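Long-range contacts in ABC transporter substrate-binding protein (Rhizobium radiobacter, PDB 6TFX), which binds the mannityl-opine mannopinic acid as the solute-binding component of an ABC transporter that probably delivers it for import: residues Asn299-Asp304 and Lys436-Trp441; Asn419-Gln424 and Lys442-Leu447. All blocks are in the same frame, centred on the assembly; numbering follows the deposited sequence.

Contact 1: Asn299-Asp304 and Lys436-Trp441; sequences NNLGFD and KQIELW
L301 CG stands anti to the backbone N (chi1 166°), and chi2 of 65° then brings CD1 up to I438, whose own CD1 is placed by chi2 of -62°. The two side chains cross at about a right angle, with L301 CD1 3.4 Å from I438 CD1; that is tighter than a usual carbon contact, but I438 was modelled in two conformers, so the closeness is doubtful. W441 completes the contact, its ring meeting L301 and G302 obliquely: CZ3 lies 3.8 Å from L301 CG and CE3 3.7 Å from G302 CA. L301 and G302 form the corner of a type II beta turn, N300 to F303, closed by a 3.0 Å bond from F303 N to N300 O. I438 CD1 also comes within 3.5 Å of G302 N. G302 has a positive phi, at which a side chain would be pressed against the preceding carbonyl oxygen, and its bare CA lets the indole come close. In this family 5 solute-binding protein the contact sets the loop between strand 289-291 and helix 314-323 against helix 434-450, away from the annotated sites. Q437 CG lies over one face of the indole, 3.5 Å above its plane and offset toward the rim.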
loop_
_atom_site.group_PDB
_atom_site.type_symbol
_atom_site.label_atom_id
_atom_site.label_comp_id
_atom_site.label_asym_id
_atom_site.label_seq_id
_atom_site.Cartn_x
_atom_site.Cartn_y
_atom_site.Cartn_z
ATOM N N ASN A 299 -9.394 2.903 9.849
ATOM C CA ASN A 299 -10.371 3.134 8.794
ATOM C C ASN A 299 -10.549 1.771 8.104
ATOM O O ASN A 299 -9.940 1.499 7.055
ATOM C CB ASN A 299 -9.823 4.213 7.841
ATOM C CG ASN A 299 -10.255 4.159 6.397
ATOM O OD1 ASN A 299 -9.428 3.980 5.480
ATOM N ND2 ASN A 299 -11.550 4.301 6.169
ATOM N N ASN A 300 -11.226 0.872 8.794
ATOM C CA ASN A 300 -11.644 -0.410 8.275
ATOM C C ASN A 300 -13.021 -0.718 8.783
ATOM O O ASN A 300 -13.241 -0.695 10.000
ATOM C CB ASN A 300 -10.742 -1.550 8.718
ATOM C CG ASN A 300 -9.666 -1.853 7.735
ATOM O OD1 ASN A 300 -9.860 -2.616 6.804
ATOM N ND2 ASN A 300 -8.509 -1.271 7.933
ATOM N N LEU A 301 -13.893 -1.175 7.877
ATOM C CA LEU A 301 -15.163 -1.745 8.322
ATOM C C LEU A 301 -14.724 -3.008 9.099
ATOM O O LEU A 301 -13.921 -3.796 8.572
ATOM C CB LEU A 301 -16.015 -2.170 7.102
ATOM C CG LEU A 301 -17.214 -3.068 7.397
ATOM C CD1 LEU A 301 -18.224 -2.337 8.229
ATOM C CD2 LEU A 301 -17.895 -3.539 6.101
ATOM N N GLY A 302 -15.208 -3.151 10.338
ATOM C CA GLY A 302 -14.839 -4.271 11.199
ATOM C C GLY A 302 -13.717 -3.976 12.191
ATOM O O GLY A 302 -13.365 -4.828 13.016
ATOM N N PHE A 303 -13.153 -2.757 12.143
ATOM C CA PHE A 303 -12.098 -2.348 13.079
ATOM C C PHE A 303 -12.570 -2.528 14.523
ATOM O O PHE A 303 -13.713 -2.156 14.844
ATOM C CB PHE A 303 -11.732 -0.878 12.822
ATOM C CG PHE A 303 -10.695 -0.347 13.780
ATOM C CD1 PHE A 303 -9.373 -0.800 13.722
ATOM C CD2 PHE A 303 -11.043 0.580 14.758
ATOM C CE1 PHE A 303 -8.415 -0.318 14.615
ATOM C CE2 PHE A 303 -10.073 1.064 15.658
ATOM C CZ PHE A 303 -8.771 0.602 15.574
ATOM N N ASP A 304 -11.692 -3.058 15.393
ATOM C CA ASP A 304 -12.002 -3.270 16.812
ATOM C C ASP A 304 -11.285 -2.191 17.640
ATOM O O ASP A 304 -10.074 -2.305 17.870
ATOM C CB ASP A 304 -11.539 -4.665 17.260
ATOM C CG ASP A 304 -12.003 -5.057 18.652
ATOM O OD1 ASP A 304 -12.664 -4.200 19.343
ATOM O OD2 ASP A 304 -11.747 -6.207 19.052
ATOM N N LYS A 436 -22.965 -9.856 12.643
ATOM C CA LYS A 436 -22.185 -11.063 12.921
ATOM C C LYS A 436 -20.834 -10.973 12.197
ATOM O O LYS A 436 -19.805 -11.376 12.743
ATOM C CB LYS A 436 -22.930 -12.315 12.458
ATOM C CG LYS A 436 -22.326 -13.580 13.039
ATOM C CD LYS A 436 -23.212 -14.766 12.759
ATOM C CE LYS A 436 -22.649 -16.011 13.420
ATOM N NZ LYS A 436 -23.674 -17.092 13.498
ATOM N N GLN A 437 -20.837 -10.449 10.970
ATOM C CA GLN A 437 -19.593 -10.313 10.211
ATOM C C GLN A 437 -18.605 -9.409 10.975
ATOM O O GLN A 437 -17.436 -9.791 11.141
ATOM C CB GLN A 437 -19.892 -9.726 8.838
ATOM C CG GLN A 437 -18.665 -9.664 7.973
ATOM C CD GLN A 437 -18.990 -9.148 6.593
ATOM O OE1 GLN A 437 -19.638 -8.103 6.452
ATOM N NE2 GLN A 437 -18.500 -9.840 5.552
ATOM N N ILE A 438 -19.102 -8.253 11.490
ATOM C CA ILE A 438 -18.309 -7.308 12.298
ATOM C C ILE A 438 -17.712 -8.015 13.515
ATOM O O ILE A 438 -16.519 -7.868 13.798
ATOM C CB ILE A 438 -19.198 -6.090 12.726
ATOM C CG1 ILE A 438 -19.574 -5.179 11.520
ATOM C CG2 ILE A 438 -18.580 -5.271 13.875
ATOM C CD1 ILE A 438 -18.421 -4.508 10.784
ATOM N N GLU A 439 -18.542 -8.799 14.226
ATOM C CA GLU A 439 -18.104 -9.503 15.446
ATOM C C GLU A 439 -17.036 -10.549 15.169
ATOM O O GLU A 439 -16.096 -10.699 15.963
ATOM C CB GLU A 439 -19.265 -10.080 16.230
ATOM C CG GLU A 439 -20.091 -8.977 16.881
ATOM C CD GLU A 439 -19.324 -7.993 17.760
ATOM O OE1 GLU A 439 -19.431 -6.769 17.521
ATOM O OE2 GLU A 439 -18.606 -8.449 18.679
ATOM N N LEU A 440 -17.138 -11.236 14.025
ATOM C CA LEU A 440 -16.106 -12.226 13.618
ATOM C C LEU A 440 -14.798 -11.520 13.282
ATOM O O LEU A 440 -13.725 -11.984 13.704
ATOM C CB LEU A 440 -16.579 -13.086 12.437
ATOM C CG LEU A 440 -17.679 -14.081 12.788
ATOM C CD1 LEU A 440 -18.449 -14.531 11.557
ATOM C CD2 LEU A 440 -17.111 -15.277 13.576
ATOM N N TRP A 441 -14.882 -10.352 12.600
ATOM C CA TRP A 441 -13.650 -9.584 12.333
ATOM C C TRP A 441 -13.028 -9.115 13.641
ATOM O O TRP A 441 -11.796 -9.154 13.780
ATOM C CB TRP A 441 -13.957 -8.392 11.443
ATOM C CG TRP A 441 -14.044 -8.758 9.985
ATOM C CD1 TRP A 441 -13.318 -9.716 9.330
ATOM C CD2 TRP A 441 -14.884 -8.140 8.995
ATOM N NE1 TRP A 441 -13.687 -9.760 7.999
ATOM C CE2 TRP A 441 -14.613 -8.774 7.759
ATOM C CE3 TRP A 441 -15.825 -7.097 9.027
ATOM C CZ2 TRP A 441 -15.281 -8.424 6.578
ATOM C CZ3 TRP A 441 -16.484 -6.744 7.855
ATOM C CH2 TRP A 441 -16.202 -7.398 6.647
#

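Contact 2: Asn419-Gln424 and Lys442-Leu447; sequences NVADKQ and KEAQKL
A421 and A444 meet with CB atoms 3.9 Å apart, and their CA atoms are the closest pair across the contact at 5.0 Å. Two small side chains allow the start of helix 422-430, with A421 at its N-cap position, to lie this near to helix 434-450. Larger groups fill in around that low point. Q424 CB comes to 4.0 Å from A444 CB, after which the chain bends at chi2 (77°), and the amide spreads between two projections of the facing helix, E443 and L447. The first is extended beyond CG, and its carboxylate carbon CD lies 3.5 Å from Q424 CG. The second reaches the amide with one methyl, L447 CD1, which is 3.5 Å from both CD and OE1 of Q424; the two side chains cross at about a right angle. On the N-terminal side of A421, V420 places CG1 between its backbone N and carbonyl carbon (chi1 71°), and this methyl rests 3.7 Å from L447 O and near L447 CB. V420 also lies beside a bound magnesium ion, whose site includes C418 and C453, so the packing runs up to the metal. One polar link joins the segments: Q424 NE2 donates to E443 OE2 over 3.1 Å, approaching from above the carboxylate plane with an N-H...O angle of 139°. Such a bent bond, at an exposed glutamate, suggests a modest electrostatic contribution added to a contact made mostly by apolar groups.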
loop_
_atom_site.group_PDB
_atom_site.type_symbol
_atom_site.label_atom_id
_atom_site.label_comp_id
_atom_site.label_asym_id
_atom_site.label_seq_id
_atom_site.Cartn_x
_atom_site.Cartn_y
_atom_site.Cartn_z
ATOM N N ASN A 419 -1.606 -18.094 12.693
ATOM C CA ASN A 419 -2.611 -19.052 12.232
ATOM C C ASN A 419 -3.836 -19.079 13.173
ATOM O O ASN A 419 -4.852 -19.696 12.835
ATOM C CB ASN A 419 -2.019 -20.453 12.035
ATOM C CG ASN A 419 -1.510 -21.140 13.286
ATOM O OD1 ASN A 419 -1.441 -20.569 14.383
ATOM N ND2 ASN A 419 -1.124 -22.394 13.139
ATOM N N VAL A 420 -3.771 -18.323 14.276
ATOM C CA VAL A 420 -4.761 -18.340 15.369
ATOM C C VAL A 420 -6.173 -17.894 14.969
ATOM O O VAL A 420 -7.151 -18.297 15.634
ATOM C CB VAL A 420 -4.266 -17.540 16.612
ATOM C CG1 VAL A 420 -4.254 -16.020 16.383
ATOM C CG2 VAL A 420 -5.039 -17.927 17.881
ATOM N N ALA A 421 -6.277 -17.056 13.927
ATOM C CA ALA A 421 -7.562 -16.466 13.562
ATOM C C ALA A 421 -8.124 -16.968 12.237
ATOM O O ALA A 421 -9.068 -16.365 11.710
ATOM C CB ALA A 421 -7.401 -14.949 13.530
ATOM N N ASP A 422 -7.574 -18.080 11.686
ATOM C CA ASP A 422 -8.045 -18.555 10.381
ATOM C C ASP A 422 -9.534 -18.771 10.279
ATOM O O ASP A 422 -10.144 -18.325 9.313
ATOM C CB ASP A 422 -7.368 -19.856 9.986
ATOM C CG ASP A 422 -5.948 -19.734 9.502
ATOM O OD1 ASP A 422 -5.392 -18.597 9.526
ATOM O OD2 ASP A 422 -5.391 -20.759 9.093
ATOM N N LYS A 423 -10.124 -19.482 11.264
ATOM C CA LYS A 423 -11.556 -19.777 11.191
ATOM C C LYS A 423 -12.409 -18.519 11.249
ATOM O O LYS A 423 -13.398 -18.427 10.522
ATOM C CB LYS A 423 -11.967 -20.748 12.315
ATOM C CG LYS A 423 -11.213 -22.089 12.256
ATOM C CD LYS A 423 -11.453 -22.897 10.979
ATOM C CE LYS A 423 -10.358 -23.911 10.751
ATOM N NZ LYS A 423 -10.683 -24.831 9.630
ATOM N N GLN A 424 -12.028 -17.539 12.085
ATOM C CA GLN A 424 -12.797 -16.287 12.193
ATOM C C GLN A 424 -12.692 -15.462 10.913
ATOM O O GLN A 424 -13.674 -14.881 10.451
ATOM C CB GLN A 424 -12.301 -15.457 13.387
ATOM C CG GLN A 424 -12.644 -16.088 14.744
ATOM C CD GLN A 424 -11.771 -17.262 15.151
ATOM O OE1 GLN A 424 -10.697 -17.497 14.595
ATOM N NE2 GLN A 424 -12.201 -18.014 16.165
ATOM N N LYS A 442 -13.858 -8.659 14.607
ATOM C CA LYS A 442 -13.317 -8.207 15.907
ATOM C C LYS A 442 -12.699 -9.376 16.684
ATOM O O LYS A 442 -11.621 -9.232 17.262
ATOM C CB LYS A 442 -14.414 -7.510 16.738
ATOM C CG LYS A 442 -14.872 -6.198 16.101
ATOM C CD LYS A 442 -15.781 -5.479 17.102
ATOM C CE LYS A 442 -16.182 -4.117 16.615
ATOM N NZ LYS A 442 -17.111 -3.458 17.589
ATOM N N GLU A 443 -13.360 -10.552 16.671
ATOM C CA GLU A 443 -12.831 -11.738 17.349
ATOM C C GLU A 443 -11.439 -12.089 16.771
ATOM O O GLU A 443 -10.514 -12.400 17.541
ATOM C CB GLU A 443 -13.803 -12.907 17.204
ATOM C CG GLU A 443 -13.370 -14.178 17.925
ATOM C CD GLU A 443 -14.280 -15.386 17.742
ATOM O OE1 GLU A 443 -15.349 -15.248 17.103
ATOM O OE2 GLU A 443 -13.908 -16.482 18.220
ATOM N N ALA A 444 -11.277 -11.976 15.438
ATOM C CA ALA A 444 -9.966 -12.256 14.813
ATOM C C ALA A 444 -8.913 -11.269 15.365
ATOM O O ALA A 444 -7.828 -11.686 15.756
ATOM C CB ALA A 444 -10.076 -12.121 13.302
ATOM N N GLN A 445 -9.244 -9.972 15.435
ATOM C CA GLN A 445 -8.269 -8.991 15.946
ATOM C C GLN A 445 -7.873 -9.286 17.392
ATOM O O GLN A 445 -6.690 -9.238 17.722
ATOM C CB GLN A 445 -8.828 -7.571 15.813
ATOM C CG GLN A 445 -8.898 -7.143 14.337
ATOM C CD GLN A 445 -9.841 -5.975 14.148
ATOM O OE1 GLN A 445 -9.517 -4.838 14.483
ATOM N NE2 GLN A 445 -11.032 -6.255 13.615
ATOM N N LYS A 446 -8.868 -9.617 18.256
ATOM C CA LYS A 446 -8.600 -9.932 19.668
ATOM C C LYS A 446 -7.658 -11.130 19.786
ATOM O O LYS A 446 -6.750 -11.132 20.639
ATOM C CB LYS A 446 -9.907 -10.213 20.413
ATOM C CG LYS A 446 -10.726 -8.949 20.646
ATOM C CD LYS A 446 -11.872 -9.247 21.596
ATOM C CE LYS A 446 -12.562 -7.980 22.062
ATOM N NZ LYS A 446 -13.334 -7.359 20.967
ATOM N N LEU A 447 -7.851 -12.148 18.927
ATOM C CA LEU A 447 -6.990 -13.331 18.978
ATOM C C LEU A 447 -5.581 -12.994 18.542
ATOM O O LEU A 447 -4.618 -13.518 19.106
ATOM C CB LEU A 447 -7.542 -14.421 18.049
ATOM C CG LEU A 447 -8.831 -15.100 18.522
ATOM C CD1 LEU A 447 -9.512 -15.839 17.380
ATOM C CD2 LEU A 447 -8.565 -16.046 19.691
#

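From the N terminus, the chain first reaches 299-304, in the loop after strand 289-291, then runs through helices and strands to 419-424 and on to helix 434-450, where both contacts finish. Contact 1 closes a long loop, with 131 residues between its segments; contact 2 closes a short one of 17, essentially a helix-to-helix connection. Because the order is 299-304, 419-424, 436-441, 442-447, the two loops cross. Their second segments are consecutive on one helix, which therefore ties the turn to helix 422-430. Two bonds also join 299-304 directly to 442-447: D304 OD2 forms a 2.7 Å salt bridge with K446 NZ, and G302 O probably accepts a hydrogen bond from Q445 NE2 at 2.8 Å.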